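Long-range contacts in neurotrypsin (Mus musculus, PDB 6H8M), which plays a role in neuronal plasticity as a secreted serine protease, represented here by its third, non-catalytic SRCR domain: residues A[4-9]-A[45-50]; A[31-36]-A[70-75]; A[38-43]-A[51-56]; A[56-61]-A[97-102]. One frame throughout, in Å; residues are numbered along the deposited sequence.

Contact 1 (A[4-9]-A[45-50])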
loop_
_atom_site.group_PDB
_atom_site.type_symbol
_atom_site.label_atom_id
_atom_site.label_comp_id
_atom_site.label_asym_id
_atom_site.label_seq_id
_atom_site.Cartn_x
_atom_site.Cartn_y
_atom_site.Cartn_z
ATOM N N PHE A 4 4.261 9.419 6.487
ATOM C CA PHE A 4 5.106 8.269 6.361
ATOM C C PHE A 4 5.900 8.382 5.082
ATOM O O PHE A 4 5.285 8.654 4.040
ATOM C CB PHE A 4 4.230 7.026 6.162
ATOM C CG PHE A 4 3.456 6.659 7.393
ATOM C CD1 PHE A 4 4.116 6.250 8.527
ATOM C CD2 PHE A 4 2.075 6.669 7.387
ATOM C CE1 PHE A 4 3.410 5.889 9.670
ATOM C CE2 PHE A 4 1.366 6.305 8.522
ATOM C CZ PHE A 4 2.037 5.911 9.661
ATOM N N PRO A 5 7.207 8.095 5.066
ATOM C CA PRO A 5 7.847 7.821 3.771
ATOM C C PRO A 5 7.229 6.557 3.144
ATOM O O PRO A 5 7.056 5.515 3.845
ATOM C CB PRO A 5 9.342 7.653 4.144
ATOM C CG PRO A 5 9.459 8.271 5.555
ATOM C CD PRO A 5 8.126 7.950 6.203
ATOM N N ILE A 6 7.068 6.577 1.802
ATOM C CA ILE A 6 6.520 5.492 1.026
ATOM C C ILE A 6 7.291 5.341 -0.276
ATOM O O ILE A 6 7.873 6.360 -0.845
ATOM C CB ILE A 6 5.007 5.701 0.779
ATOM C CG1 ILE A 6 4.690 6.927 -0.023
ATOM C CG2 ILE A 6 4.251 5.744 2.077
ATOM C CD1 ILE A 6 3.228 6.964 -0.417
ATOM N N ARG A 7 7.386 4.095 -0.730
ATOM C CA ARG A 7 7.998 3.793 -2.027
ATOM C C ARG A 7 7.293 2.607 -2.635
ATOM O O ARG A 7 6.717 1.817 -1.953
ATOM C CB ARG A 7 9.504 3.529 -1.864
ATOM C CG ARG A 7 9.886 2.283 -1.081
ATOM C CD ARG A 7 11.385 2.144 -0.867
ATOM N NE ARG A 7 11.619 0.856 -0.214
ATOM C CZ ARG A 7 12.738 0.500 0.346
ATOM N NH1 ARG A 7 13.745 1.359 0.350
ATOM N NH2 ARG A 7 12.846 -0.703 0.874
ATOM N N LEU A 8 7.383 2.482 -3.960
ATOM C CA LEU A 8 6.924 1.325 -4.692
ATOM C C LEU A 8 8.131 0.500 -5.201
ATOM O O LEU A 8 9.148 1.115 -5.620
ATOM C CB LEU A 8 6.097 1.737 -5.921
ATOM C CG LEU A 8 4.887 2.604 -5.573
ATOM C CD1 LEU A 8 4.101 2.860 -6.854
ATOM C CD2 LEU A 8 4.013 1.997 -4.458
ATOM N N VAL A 9 8.081 -0.817 -4.996
ATOM C CA VAL A 9 9.206 -1.698 -5.309
ATOM C C VAL A 9 8.746 -2.841 -6.213
ATOM O O VAL A 9 7.629 -3.330 -6.127
ATOM C CB VAL A 9 9.763 -2.273 -3.978
ATOM C CG1 VAL A 9 11.049 -3.097 -4.211
ATOM C CG2 VAL A 9 10.057 -1.142 -2.994
ATOM N N ARG A 45 -1.831 9.214 -4.799
ATOM C CA ARG A 45 -1.975 10.657 -4.522
ATOM C C ARG A 45 -0.764 11.166 -3.733
ATOM O O ARG A 45 -0.183 12.153 -4.084
ATOM C CB ARG A 45 -3.326 10.950 -3.840
ATOM C CG ARG A 45 -3.623 12.437 -3.626
ATOM C CD ARG A 45 -5.047 12.691 -3.117
ATOM N NE ARG A 45 -6.106 12.167 -3.961
ATOM C CZ ARG A 45 -6.880 11.123 -3.675
ATOM N NH1 ARG A 45 -6.824 10.507 -2.497
ATOM N NH2 ARG A 45 -7.719 10.689 -4.600
ATOM N N GLN A 46 -0.359 10.470 -2.679
ATOM C CA GLN A 46 0.750 10.874 -1.885
ATOM C C GLN A 46 2.039 10.907 -2.735
ATOM O O GLN A 46 2.884 11.793 -2.501
ATOM C CB GLN A 46 0.913 10.022 -0.639
ATOM C CG GLN A 46 1.979 10.585 0.299
ATOM C CD GLN A 46 2.370 9.728 1.469
ATOM O OE1 GLN A 46 1.566 9.045 2.073
ATOM N NE2 GLN A 46 3.591 9.891 1.906
ATOM N N LEU A 47 2.183 9.962 -3.663
ATOM C CA LEU A 47 3.339 9.897 -4.538
ATOM C C LEU A 47 3.315 10.952 -5.652
ATOM O O LEU A 47 4.298 11.080 -6.372
ATOM C CB LEU A 47 3.371 8.491 -5.143
ATOM C CG LEU A 47 3.811 7.363 -4.216
ATOM C CD1 LEU A 47 3.612 6.014 -4.909
ATOM C CD2 LEU A 47 5.250 7.541 -3.792
ATOM N N GLY A 48 2.219 11.680 -5.773
ATOM C CA GLY A 48 2.144 12.797 -6.705
ATOM C C GLY A 48 1.486 12.460 -8.015
ATOM O O GLY A 48 1.460 13.317 -8.874
ATOM N N TYR A 49 0.822 11.293 -8.134
ATOM C CA TYR A 49 0.095 10.913 -9.311
ATOM C C TYR A 49 -1.370 11.364 -9.135
ATOM O O TYR A 49 -1.878 11.420 -8.038
ATOM C CB TYR A 49 0.208 9.416 -9.585
ATOM C CG TYR A 49 1.630 8.985 -9.772
ATOM C CD1 TYR A 49 2.367 9.516 -10.815
ATOM C CD2 TYR A 49 2.297 8.251 -8.817
ATOM C CE1 TYR A 49 3.718 9.246 -10.952
ATOM C CE2 TYR A 49 3.633 7.923 -8.964
ATOM C CZ TYR A 49 4.350 8.450 -10.013
ATOM O OH TYR A 49 5.656 8.115 -10.170
ATOM N N LYS A 50 -2.014 11.696 -10.246
ATOM C CA LYS A 50 -3.317 12.346 -10.255
ATOM C C LYS A 50 -4.392 11.468 -10.900
ATOM O O LYS A 50 -5.598 11.773 -10.758
ATOM C CB LYS A 50 -3.233 13.648 -11.055
ATOM C CG LYS A 50 -2.078 14.542 -10.656
ATOM C CD LYS A 50 -2.213 15.100 -9.240
ATOM C CE LYS A 50 -1.016 15.930 -8.835
ATOM N NZ LYS A 50 -1.396 17.124 -8.048
HETATM O O HOH W 1 1.697 9.410 4.753
#

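Contact 2 (A[31-36]-A[70-75])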
loop_
_atom_site.group_PDB
_atom_site.type_symbol
_atom_site.label_atom_id
_atom_site.label_comp_id
_atom_site.label_asym_id
_atom_site.label_seq_id
_atom_site.Cartn_x
_atom_site.Cartn_y
_atom_site.Cartn_z
ATOM N N CYS A 31 -0.243 -5.255 4.717
ATOM C CA CYS A 31 -1.112 -6.417 4.461
ATOM C C CYS A 31 -2.291 -6.022 3.538
ATOM O O CYS A 31 -2.858 -4.963 3.688
ATOM C CB CYS A 31 -1.656 -6.978 5.768
ATOM S SG CYS A 31 -2.571 -8.515 5.532
ATOM N N ASP A 32 -2.699 -6.931 2.647
ATOM C CA ASP A 32 -3.732 -6.627 1.654
ATOM C C ASP A 32 -5.140 -6.836 2.203
ATOM O O ASP A 32 -6.083 -6.707 1.443
ATOM C CB ASP A 32 -3.516 -7.423 0.361
ATOM C CG ASP A 32 -3.776 -8.924 0.524
ATOM O OD1 ASP A 32 -4.102 -9.355 1.656
ATOM O OD2 ASP A 32 -3.581 -9.670 -0.445
ATOM N N ASP A 33 -5.299 -7.208 3.500
ATOM C CA ASP A 33 -6.598 -7.462 4.063
ATOM C C ASP A 33 -7.364 -6.133 4.006
ATOM O O ASP A 33 -6.926 -5.104 4.584
ATOM C CB ASP A 33 -6.463 -7.947 5.509
ATOM C CG ASP A 33 -7.787 -8.556 5.934
ATOM O OD1 ASP A 33 -8.236 -9.514 5.257
ATOM O OD2 ASP A 33 -8.414 -7.957 6.786
ATOM N N GLY A 34 -8.469 -6.135 3.287
ATOM C CA GLY A 34 -9.245 -4.907 3.147
ATOM C C GLY A 34 -8.643 -3.891 2.165
ATOM O O GLY A 34 -9.125 -2.772 2.147
ATOM N N TRP A 35 -7.584 -4.239 1.402
ATOM C CA TRP A 35 -6.909 -3.305 0.531
ATOM C C TRP A 35 -7.684 -3.230 -0.802
ATOM O O TRP A 35 -7.954 -4.262 -1.392
ATOM C CB TRP A 35 -5.433 -3.737 0.314
ATOM C CG TRP A 35 -4.556 -2.796 -0.458
ATOM C CD1 TRP A 35 -4.193 -2.921 -1.781
ATOM C CD2 TRP A 35 -3.772 -1.689 0.059
ATOM N NE1 TRP A 35 -3.339 -1.904 -2.097
ATOM C CE2 TRP A 35 -3.056 -1.148 -1.009
ATOM C CE3 TRP A 35 -3.682 -1.094 1.316
ATOM C CZ2 TRP A 35 -2.196 -0.061 -0.867
ATOM C CZ3 TRP A 35 -2.861 -0.005 1.455
ATOM C CH2 TRP A 35 -2.168 0.539 0.373
ATOM N N THR A 36 -8.078 -2.020 -1.194
ATOM C CA THR A 36 -8.908 -1.830 -2.407
ATOM C C THR A 36 -8.361 -0.661 -3.221
ATOM O O THR A 36 -7.297 -0.130 -2.869
ATOM C CB THR A 36 -10.365 -1.537 -2.027
ATOM O OG1 THR A 36 -10.415 -0.225 -1.471
ATOM C CG2 THR A 36 -10.925 -2.531 -1.035
ATOM N N MET A 70 1.547 -2.467 8.673
ATOM C CA MET A 70 0.136 -2.138 8.839
ATOM C C MET A 70 -0.671 -3.315 8.282
ATOM O O MET A 70 -0.264 -3.928 7.270
ATOM C CB MET A 70 -0.253 -0.829 8.126
ATOM C CG MET A 70 0.730 0.296 8.343
ATOM S SD MET A 70 0.466 1.767 7.273
ATOM C CE MET A 70 1.459 2.971 8.146
ATOM N N ASP A 71 -1.775 -3.601 8.962
ATOM C CA ASP A 71 -2.569 -4.853 8.886
ATOM C C ASP A 71 -3.952 -4.571 8.316
ATOM O O ASP A 71 -4.438 -5.377 7.477
ATOM C CB ASP A 71 -2.825 -5.485 10.261
ATOM C CG ASP A 71 -1.648 -6.230 10.866
ATOM O OD1 ASP A 71 -1.119 -7.153 10.180
ATOM O OD2 ASP A 71 -1.258 -5.866 12.013
ATOM N N ASN A 72 -4.569 -3.454 8.722
ATOM C CA ASN A 72 -5.914 -3.152 8.288
ATOM C C ASN A 72 -6.131 -1.653 8.260
ATOM O O ASN A 72 -6.670 -1.081 9.191
ATOM C CB ASN A 72 -6.987 -3.741 9.218
ATOM C CG ASN A 72 -7.767 -4.850 8.550
ATOM O OD1 ASN A 72 -8.773 -4.594 7.885
ATOM N ND2 ASN A 72 -7.302 -6.074 8.718
ATOM N N VAL A 73 -5.798 -1.062 7.128
ATOM C CA VAL A 73 -5.930 0.353 6.922
ATOM C C VAL A 73 -7.353 0.586 6.417
ATOM O O VAL A 73 -7.766 -0.206 5.568
ATOM C CB VAL A 73 -4.879 0.796 5.877
ATOM C CG1 VAL A 73 -4.936 2.281 5.601
ATOM C CG2 VAL A 73 -3.471 0.384 6.274
ATOM N N LYS A 74 -8.061 1.600 6.943
ATOM C CA LYS A 74 -9.352 2.066 6.423
ATOM C C LYS A 74 -9.146 3.430 5.763
ATOM O O LYS A 74 -8.652 4.328 6.376
ATOM C CB LYS A 74 -10.419 2.191 7.515
ATOM C CG LYS A 74 -11.846 2.381 7.000
ATOM C CD LYS A 74 -12.929 2.235 8.076
ATOM C CE LYS A 74 -14.299 2.623 7.573
ATOM N NZ LYS A 74 -15.384 2.102 8.444
ATOM N N CYS A 75 -9.434 3.524 4.468
ATOM C CA CYS A 75 -9.284 4.755 3.670
ATOM C C CYS A 75 -10.689 5.042 3.096
ATOM O O CYS A 75 -11.378 4.110 2.642
ATOM C CB CYS A 75 -8.257 4.577 2.530
ATOM S SG CYS A 75 -6.486 4.521 3.041
#

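Contact 3 (A[38-43]-A[51-56])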
loop_
_atom_site.group_PDB
_atom_site.type_symbol
_atom_site.label_atom_id
_atom_site.label_comp_id
_atom_site.label_asym_id
_atom_site.label_seq_id
_atom_site.Cartn_x
_atom_site.Cartn_y
_atom_site.Cartn_z
ATOM N N LYS A 38 -9.512 2.344 -3.285
ATOM C CA LYS A 38 -9.461 3.556 -2.425
ATOM C C LYS A 38 -8.064 3.653 -1.791
ATOM O O LYS A 38 -7.500 4.755 -1.823
ATOM C CB LYS A 38 -10.556 3.475 -1.358
ATOM C CG LYS A 38 -11.978 3.375 -1.895
ATOM C CD LYS A 38 -13.028 3.382 -0.804
ATOM C CE LYS A 38 -14.441 3.526 -1.330
ATOM N NZ LYS A 38 -14.941 2.266 -1.928
ATOM N N HIS A 39 -7.512 2.546 -1.273
ATOM C CA HIS A 39 -6.159 2.583 -0.759
ATOM C C HIS A 39 -5.155 2.967 -1.827
ATOM O O HIS A 39 -4.218 3.769 -1.584
ATOM C CB HIS A 39 -5.814 1.240 -0.093
ATOM C CG HIS A 39 -6.773 0.867 0.985
ATOM N ND1 HIS A 39 -8.010 0.303 0.723
ATOM C CD2 HIS A 39 -6.672 0.961 2.323
ATOM C CE1 HIS A 39 -8.701 0.177 1.857
ATOM N NE2 HIS A 39 -7.883 0.533 2.874
ATOM N N ALA A 40 -5.288 2.380 -3.012
ATOM C CA ALA A 40 -4.411 2.662 -4.089
ATOM C C ALA A 40 -4.462 4.129 -4.493
ATOM O O ALA A 40 -3.350 4.728 -4.709
ATOM C CB ALA A 40 -4.715 1.810 -5.299
ATOM N N ALA A 41 -5.654 4.732 -4.456
ATOM C CA ALA A 41 -5.812 6.164 -4.789
ATOM C C ALA A 41 -4.982 7.002 -3.809
ATOM O O ALA A 41 -4.278 7.966 -4.233
ATOM C CB ALA A 41 -7.289 6.594 -4.821
ATOM N N VAL A 42 -4.992 6.635 -2.523
ATOM C CA VAL A 42 -4.357 7.400 -1.532
ATOM C C VAL A 42 -2.821 7.279 -1.667
ATOM O O VAL A 42 -2.096 8.257 -1.633
ATOM C CB VAL A 42 -4.806 7.017 -0.115
ATOM C CG1 VAL A 42 -3.935 7.689 0.960
ATOM C CG2 VAL A 42 -6.272 7.360 0.101
ATOM N N ILE A 43 -2.335 6.061 -1.851
ATOM C CA ILE A 43 -0.890 5.896 -2.067
ATOM C C ILE A 43 -0.421 6.681 -3.278
ATOM O O ILE A 43 0.622 7.403 -3.214
ATOM C CB ILE A 43 -0.589 4.392 -2.232
ATOM C CG1 ILE A 43 -0.890 3.608 -0.960
ATOM C CG2 ILE A 43 0.862 4.209 -2.700
ATOM C CD1 ILE A 43 -0.084 4.021 0.229
ATOM N N GLY A 51 -3.983 10.479 -11.691
ATOM C CA GLY A 51 -4.922 9.677 -12.497
ATOM C C GLY A 51 -5.572 8.533 -11.716
ATOM O O GLY A 51 -5.424 8.437 -10.492
ATOM N N PRO A 52 -6.293 7.637 -12.423
ATOM C CA PRO A 52 -6.970 6.501 -11.803
ATOM C C PRO A 52 -5.888 5.584 -11.193
ATOM O O PRO A 52 -4.781 5.551 -11.724
ATOM C CB PRO A 52 -7.722 5.792 -12.948
ATOM C CG PRO A 52 -7.557 6.664 -14.163
ATOM C CD PRO A 52 -6.414 7.613 -13.891
ATOM N N ALA A 53 -6.188 4.963 -10.045
ATOM C CA ALA A 53 -5.208 3.974 -9.421
ATOM C C ALA A 53 -5.924 2.658 -9.240
ATOM O O ALA A 53 -7.175 2.644 -9.073
ATOM C CB ALA A 53 -4.787 4.489 -8.086
ATOM N N ARG A 54 -5.169 1.562 -9.241
ATOM C CA ARG A 54 -5.785 0.233 -9.014
ATOM C C ARG A 54 -4.964 -0.553 -7.988
ATOM O O ARG A 54 -3.727 -0.533 -8.082
ATOM C CB ARG A 54 -5.896 -0.536 -10.333
ATOM C CG ARG A 54 -7.062 -0.090 -11.202
ATOM C CD ARG A 54 -7.449 -1.155 -12.205
ATOM N NE ARG A 54 -8.536 -0.724 -13.067
ATOM C CZ ARG A 54 -9.025 -1.444 -14.068
ATOM N NH1 ARG A 54 -8.558 -2.658 -14.295
ATOM N NH2 ARG A 54 -9.976 -0.947 -14.838
ATOM N N ALA A 55 -5.638 -1.205 -7.042
ATOM C CA ALA A 55 -4.935 -2.081 -6.094
ATOM C C ALA A 55 -4.391 -3.341 -6.798
ATOM O O ALA A 55 -5.051 -3.920 -7.710
ATOM C CB ALA A 55 -5.879 -2.501 -5.002
ATOM N N ARG A 56 -3.252 -3.871 -6.282
ATOM C CA ARG A 56 -2.861 -5.219 -6.618
ATOM C C ARG A 56 -2.535 -5.942 -5.325
ATOM O O ARG A 56 -1.865 -5.365 -4.477
ATOM C CB ARG A 56 -1.606 -5.142 -7.472
ATOM C CG ARG A 56 -1.801 -4.651 -8.912
ATOM C CD ARG A 56 -2.480 -5.725 -9.752
ATOM N NE ARG A 56 -2.840 -5.327 -11.120
ATOM C CZ ARG A 56 -4.043 -4.935 -11.524
ATOM N NH1 ARG A 56 -5.006 -4.662 -10.655
ATOM N NH2 ARG A 56 -4.258 -4.779 -12.815
#

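Contact 4 (A[56-61]-A[97-102])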
loop_
_atom_site.group_PDB
_atom_site.type_symbol
_atom_site.label_atom_id
_atom_site.label_comp_id
_atom_site.label_asym_id
_atom_site.label_seq_id
_atom_site.Cartn_x
_atom_site.Cartn_y
_atom_site.Cartn_z
ATOM N N ARG A 56 -3.252 -3.871 -6.282
ATOM C CA ARG A 56 -2.861 -5.219 -6.618
ATOM C C ARG A 56 -2.535 -5.942 -5.325
ATOM O O ARG A 56 -1.865 -5.365 -4.477
ATOM C CB ARG A 56 -1.606 -5.142 -7.472
ATOM C CG ARG A 56 -1.801 -4.651 -8.912
ATOM C CD ARG A 56 -2.480 -5.725 -9.752
ATOM N NE ARG A 56 -2.840 -5.327 -11.120
ATOM C CZ ARG A 56 -4.043 -4.935 -11.524
ATOM N NH1 ARG A 56 -5.006 -4.662 -10.655
ATOM N NH2 ARG A 56 -4.258 -4.779 -12.815
ATOM N N THR A 57 -3.092 -7.142 -5.140
ATOM C CA THR A 57 -3.086 -7.812 -3.802
ATOM C C THR A 57 -2.236 -9.070 -3.911
ATOM O O THR A 57 -1.801 -9.489 -4.993
ATOM C CB THR A 57 -4.523 -8.032 -3.334
ATOM O OG1 THR A 57 -5.180 -8.712 -4.398
ATOM C CG2 THR A 57 -5.184 -6.723 -2.989
ATOM N N MET A 58 -2.112 -9.769 -2.794
ATOM C CA MET A 58 -1.492 -11.074 -2.702
ATOM C C MET A 58 -0.095 -11.070 -3.353
ATOM O O MET A 58 0.248 -12.008 -4.099
ATOM C CB MET A 58 -2.369 -12.147 -3.350
ATOM C CG MET A 58 -3.635 -12.379 -2.633
ATOM S SD MET A 58 -3.297 -12.992 -0.857
ATOM C CE MET A 58 -2.984 -14.729 -1.112
ATOM N N ALA A 59 0.760 -10.113 -2.925
ATOM C CA ALA A 59 2.153 -10.056 -3.329
ATOM C C ALA A 59 2.275 -10.187 -4.848
ATOM O O ALA A 59 3.137 -10.917 -5.413
ATOM C CB ALA A 59 2.970 -11.152 -2.650
ATOM N N TYR A 60 1.518 -9.349 -5.555
ATOM C CA TYR A 60 1.419 -9.401 -7.017
ATOM C C TYR A 60 2.756 -9.155 -7.668
ATOM O O TYR A 60 3.032 -9.877 -8.609
ATOM C CB TYR A 60 0.421 -8.310 -7.483
ATOM C CG TYR A 60 0.221 -8.267 -8.966
ATOM C CD1 TYR A 60 -0.754 -9.067 -9.545
ATOM C CD2 TYR A 60 0.920 -7.392 -9.751
ATOM C CE1 TYR A 60 -0.927 -9.034 -10.925
ATOM C CE2 TYR A 60 0.726 -7.331 -11.138
ATOM C CZ TYR A 60 -0.166 -8.203 -11.718
ATOM O OH TYR A 60 -0.414 -8.178 -13.039
ATOM N N PHE A 61 3.505 -8.177 -7.159
ATOM C CA PHE A 61 4.803 -7.860 -7.621
ATOM C C PHE A 61 5.915 -8.648 -6.915
ATOM O O PHE A 61 7.093 -8.351 -7.183
ATOM C CB PHE A 61 5.052 -6.358 -7.441
ATOM C CG PHE A 61 4.093 -5.481 -8.227
ATOM C CD1 PHE A 61 4.156 -5.346 -9.601
ATOM C CD2 PHE A 61 3.038 -4.851 -7.581
ATOM C CE1 PHE A 61 3.249 -4.539 -10.284
ATOM C CE2 PHE A 61 2.150 -4.073 -8.288
ATOM C CZ PHE A 61 2.213 -3.940 -9.628
ATOM N N HIS A 97 3.936 -12.265 4.289
ATOM C CA HIS A 97 4.398 -11.467 3.135
ATOM C C HIS A 97 3.722 -11.892 1.824
ATOM O O HIS A 97 3.681 -11.122 0.848
ATOM C CB HIS A 97 5.932 -11.455 3.053
ATOM C CG HIS A 97 6.575 -10.505 4.006
ATOM N ND1 HIS A 97 6.444 -9.127 3.859
ATOM C CD2 HIS A 97 7.323 -10.715 5.113
ATOM C CE1 HIS A 97 7.105 -8.538 4.856
ATOM N NE2 HIS A 97 7.672 -9.480 5.620
ATOM N N SER A 98 3.169 -13.089 1.790
ATOM C CA SER A 98 2.372 -13.557 0.655
ATOM C C SER A 98 1.116 -12.696 0.431
ATOM O O SER A 98 0.537 -12.790 -0.620
ATOM C CB SER A 98 2.059 -15.008 0.835
ATOM O OG SER A 98 1.339 -15.223 2.023
ATOM N N GLU A 99 0.736 -11.842 1.395
ATOM C CA GLU A 99 -0.444 -10.957 1.328
ATOM C C GLU A 99 -0.041 -9.481 1.182
ATOM O O GLU A 99 -0.891 -8.576 1.305
ATOM C CB GLU A 99 -1.289 -11.141 2.607
ATOM C CG GLU A 99 -1.855 -12.551 2.770
ATOM C CD GLU A 99 -2.254 -12.860 4.209
ATOM O OE1 GLU A 99 -1.368 -13.091 5.029
ATOM O OE2 GLU A 99 -3.455 -12.817 4.505
ATOM N N ASP A 100 1.217 -9.217 0.828
ATOM C CA ASP A 100 1.701 -7.836 0.702
ATOM C C ASP A 100 0.916 -7.082 -0.366
ATOM O O ASP A 100 0.644 -7.625 -1.475
ATOM C CB ASP A 100 3.192 -7.777 0.388
ATOM C CG ASP A 100 4.080 -8.059 1.614
ATOM O OD1 ASP A 100 3.575 -8.012 2.775
ATOM O OD2 ASP A 100 5.286 -8.277 1.399
ATOM N N ALA A 101 0.568 -5.827 -0.068
ATOM C CA ALA A 101 -0.255 -4.995 -0.938
ATOM C C ALA A 101 0.614 -4.234 -1.940
ATOM O O ALA A 101 1.772 -3.886 -1.626
ATOM C CB ALA A 101 -0.999 -4.011 -0.032
ATOM N N GLY A 102 -0.034 -3.848 -3.024
ATOM C CA GLY A 102 0.589 -3.131 -4.110
ATOM C C GLY A 102 -0.373 -2.210 -4.793
ATOM O O GLY A 102 -1.576 -2.283 -4.514
HETATM O O HOH W 2 0.677 -6.913 -4.018
HETATM O O HOH W 3 0.786 -14.632 -2.578
#

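Contact 1 (A[4-9]-A[45-50])
I6 lays its CD1 methyl against the side-chain amide of Q46, with I6 CD1 3.5 Å from Q46 CD. The contact belongs to the scavenger receptor cysteine-rich (SRCR) fold, in which strand 6-10, at one border of the five-stranded sheet, passes the C-terminal end of helix 37-46. At chi1 63°, CG1 of I6 sits between the backbone N and the carbonyl carbon, where it comes within 3.9 Å of L47 CD2. The leucine's other methyl serves L8, two residues further along the strand: L47 CD1 lies 3.7 Å from L8 CG and touches L8 CD1 as well. A forked side chain suits L47 because its two tips spread over two strand residues whose side chains emerge on the same side.

Q46 has a double character that fits the border of this patch. Its methylenes pack on I6, while its amide serves the backbone of F4. NE2 of Q46 donates to F4 O over 3.0 Å, with an N-H...O angle of 154°; the oxygen lies in the amide plane and the donor approaches nearly along the C=O axis. With OE1 accepting from L82 N too, the amide has partners that define which end is nitrogen. The helix finishes in a Schellman motif, G48 taking the positive phi and returning its N to R45 O. Strand 6-10 is itself paired antiparallel with strand 18-23. A water completes the hold on F4, accepting from F4 N at 3.1 Å and donating to Q46 OE1 at 2.7 Å.

Contact 2 (A[31-36]-A[70-75])
C31 N donates to M70 O at 2.9 Å and almost straight, with an N-H...O angle of 171°, tying the end of strand 26-30 to its parallel neighbour, strand 68-74. A second bond joins side chains: N72 ND2 donates to D33 OD2 over 2.9 Å. The carboxylate oxygen receives it on its anti lone pair, the one away from OD1, and the amide and carboxylate planes are turned 69° from each other. CG of D33 stands anti to the backbone N, which carries the carboxylate toward N72. N72 meets it with an unusual chi1 of -112°, well off a staggered value, which suggests a somewhat strained amide position.

Between these two bonds C31 CB packs 3.6 Å from D71 O. That carbonyl oxygen is buried by the contact and has no partner in the model; N72 ND2 is 3.2 Å from D71 O, but at an angle too poor for a hydrogen bond.

Both segments carry cysteines of the SRCR fold: C31 is joined to C95, and C75 to C85. Cysteine suits position 31 because its sulfur is committed to C95 while its N bonds M70 O. D33 and G34 form the corner of a type II turn closed by W35 N to D32 O; G34, at the third position, supplies the positive phi. Beyond the turn, V73 O is hydrogen-bonded to H39 NE2 of helix 37-46, and W35 NE1 to G102 O.

Contact 3 (A[38-43]-A[51-56])
A40 presses its CB methyl onto the backbone of strand 53-56, where it lies 3.6 Å from R54 C and equally 3.6 Å from A55 N. A53 returns the gesture, its CB resting 3.6 Å from A40 C, near A40 O and the N of A41. The two methyls themselves meet, A40 CB to A53 CB at 3.9 Å, while A55 CB is a more distant neighbour of A40. A40 and A53 therefore pack on main chain as much as on side chain. This is what lets the axes of helix 38-43 and strand 53-56 approach to 6.3 Å, at 117° between their directions, and it explains why such small residues suit the interface. Between the two segments the contact is purely van der Waals.

Polar bonds placing the two pieces lie one shell out. D37, just before helix segment 38-43, accepts from A55 N through OD1, so the same peptide that A40 covers is held from the helix's first turn. T36 OG1 caps K38 N at that end, and H39 reaches T36 N with ND1. On the strand, R56 NH1 donates to A55 O over 3.0 Å, the guanidinium curling back over its own chain; the donor is tilted 32° from the carbonyl plane.

In the SRCR domain, helix 37-46 packs across a two-stranded antiparallel sheet. Strand 53-56 pairs there with strand 102-105, R54 bonding to I104, and A40 also touches V103 of that partner, while I43 turns to W35.

Contact 4 (A[56-61]-A[97-102])
M58 and A59 both take left-handed helical backbone angles, with phi 52° and 49°, and this double twist brings A59 N to D100 O at 2.9 Å. The bond runs in the carbonyl plane on a lone pair of D100 O. The same oxygen accepts from a water 2.6 Å away, which also donates to R56 O and accepts from Y60 N, knitting the turn to the facing loop. A59 suits its place: its small CB fits 3.6 Å from H97 O.

The M58 chain, bent at chi2 and chi3, lies beside E99 and points the same way, M58 SD being 3.9 Å from E99 CG. M58 CA also makes a CH...O contact with S98 O. D100 is buried, and its carboxylate is well supplied: H97 ND1 donates to the syn lone pair of D100 OD2 at 2.8 Å, with G64 N and T29 OG1 as further partners, while H97 NE2 bonds G66 O.

At the other end R56 and G102 form an antiparallel hydrogen-bonded pair. R56 N donates to G102 O at 2.9 Å from above the carbonyl plane, and the return bond is weak. Glycine suits position 102 because the place a CB would take lies hard against F61 CD2 and R56 O. The R56 chain bends at chi2, setting CD over the centre of the Y60 ring in a cation-pi interaction.

This pair lies at one end of the SRCR fold's two-stranded sheet, 53-56 with 102-105; from it the two loops run out, with A101 bonded to V19 and I30 of the larger sheet.

How the contacts relate
All four contacts lie in one SRCR domain. Contacts 1 and 3 are surface contacts that use different parts of helix 37-46: its C-terminal end meets strand 6-10 of the larger sheet, and its earlier turns meet strand 53-56. They touch where I6 and L8 reach I43. Contact 1 mixes aliphatic packing with an amide bridge, whereas contact 3 relies on alanine methyls. Contacts 2 and 4 are partly buried and held chiefly by hydrogen bonds between largely irregular segments at strand ends. They join directly, D32 OD2 to M58 N. Contact 3 is nested in the loop that contact 2 closes, and shares R56 with contact 4.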